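Local coordinates for protein tannase (Lactobacillus plantarum, PDB 3WA7) that hydrolyses the galloyl ester bonds of tannins, as a tannase of the alpha/beta-hydrolase fold with a probable serine nucleophile, at residues A318-V321 with Q326-D329. Numbering follows the deposited sequence.
Sequences AGFV and QVTD
V321 pairs with both T328 and D329 in a classic beta bulge within the surface hairpin of strands 320-323 and 326-330, a two-stranded antiparallel sheet apart from the large central one. Two backbone hydrogen bonds, V321 N to D329 O (3.0 Å) and T328 N to V321 O (2.9 Å), tie one residue to two neighbours on strand 326-330, which makes the bulge. Two CA-H groups add weaker contacts, F320 CA to D329 O and V327 CA to V321 O. At G319, phi is positive (113°); a CB would press on the carbonyl O of A318, so glycine suits the place.

The apolar contact lies toward helix 291-309, where F320 CD2 meets V327 CG1 at 3.6 Å. A chi1 of -176° sets V327 CG1 opposite the backbone N and carries it obliquely to the ring. Flat F320 also reaches A304 and W447, while compact, branched V327 fits against I301.

On the exposed face, beta-branched V321 suits an extended strand and gives D329 CB carbon to lie against, their CB atoms 3.9 Å apart; the D329 carboxylate turns from V321, OD1 being hydrogen-bonded close by in the chain. T328's hydroxyl serves another bond: T328 OG1 and T323 OG1 share a hydrogen bond, and T328 OG1 touches V321 CG1 at 3.6 Å.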
loop_
_atom_site.group_PDB
_atom_site.type_symbol
_atom_site.label_atom_id
_atom_site.label_comp_id
_atom_site.label_asym_id
_atom_site.label_seq_id
_atom_site.Cartn_x
_atom_site.Cartn_y
_atom_site.Cartn_z
ATOM N N ALA A 318 20.203 -12.073 14.365
ATOM C CA ALA A 318 21.657 -12.060 14.265
ATOM C C ALA A 318 22.159 -10.996 13.292
ATOM O O ALA A 318 21.386 -10.447 12.500
ATOM C CB ALA A 318 22.148 -13.434 13.820
ATOM N N GLY A 319 23.453 -10.693 13.376
ATOM C CA GLY A 319 24.049 -9.742 12.455
ATOM C C GLY A 319 24.559 -8.399 12.943
ATOM O O GLY A 319 25.522 -7.873 12.385
ATOM N N PHE A 320 23.938 -7.835 13.973
ATOM C CA PHE A 320 24.353 -6.523 14.449
ATOM C C PHE A 320 25.565 -6.476 15.369
ATOM O O PHE A 320 25.866 -7.427 16.091
ATOM C CB PHE A 320 23.182 -5.810 15.135
ATOM C CG PHE A 320 22.021 -5.533 14.223
ATOM C CD1 PHE A 320 21.015 -6.481 14.045
ATOM C CD2 PHE A 320 21.942 -4.332 13.524
ATOM C CE1 PHE A 320 19.945 -6.234 13.183
ATOM C CE2 PHE A 320 20.875 -4.076 12.657
ATOM C CZ PHE A 320 19.875 -5.029 12.489
ATOM N N VAL A 321 26.268 -5.351 15.314
ATOM C CA VAL A 321 27.430 -5.128 16.162
ATOM C C VAL A 321 27.101 -3.907 17.002
ATOM O O VAL A 321 26.740 -2.857 16.470
ATOM C CB VAL A 321 28.700 -4.839 15.341
ATOM C CG1 VAL A 321 29.869 -4.572 16.282
ATOM C CG2 VAL A 321 29.012 -6.013 14.430
ATOM N N GLN A 326 25.567 2.351 20.826
ATOM C CA GLN A 326 25.422 2.536 19.390
ATOM C C GLN A 326 25.538 1.261 18.563
ATOM O O GLN A 326 26.374 0.399 18.840
ATOM C CB GLN A 326 26.467 3.543 18.897
ATOM C CG GLN A 326 26.358 4.920 19.539
ATOM C CD GLN A 326 25.044 5.610 19.219
ATOM O OE1 GLN A 326 24.709 5.816 18.053
ATOM N NE2 GLN A 326 24.294 5.970 20.256
ATOM N N VAL A 327 24.677 1.146 17.556
ATOM C CA VAL A 327 24.708 0.005 16.647
ATOM C C VAL A 327 25.703 0.466 15.585
ATOM O O VAL A 327 25.401 1.348 14.779
ATOM C CB VAL A 327 23.330 -0.240 15.999
ATOM C CG1 VAL A 327 23.381 -1.494 15.140
ATOM C CG2 VAL A 327 22.260 -0.373 17.076
ATOM N N THR A 328 26.891 -0.129 15.591
ATOM C CA THR A 328 27.950 0.281 14.675
ATOM C C THR A 328 28.124 -0.470 13.363
ATOM O O THR A 328 28.831 0.002 12.475
ATOM C CB THR A 328 29.302 0.282 15.401
ATOM O OG1 THR A 328 29.577 -1.031 15.905
ATOM C CG2 THR A 328 29.272 1.266 16.559
ATOM N N ASP A 329 27.504 -1.633 13.228
ATOM C CA ASP A 329 27.641 -2.374 11.985
ATOM C C ASP A 329 26.587 -3.460 11.880
ATOM O O ASP A 329 25.883 -3.758 12.844
ATOM C CB ASP A 329 29.033 -3.003 11.886
ATOM C CG ASP A 329 29.530 -3.096 10.451
ATOM O OD1 ASP A 329 28.694 -3.156 9.524
ATOM O OD2 ASP A 329 30.763 -3.115 10.251
#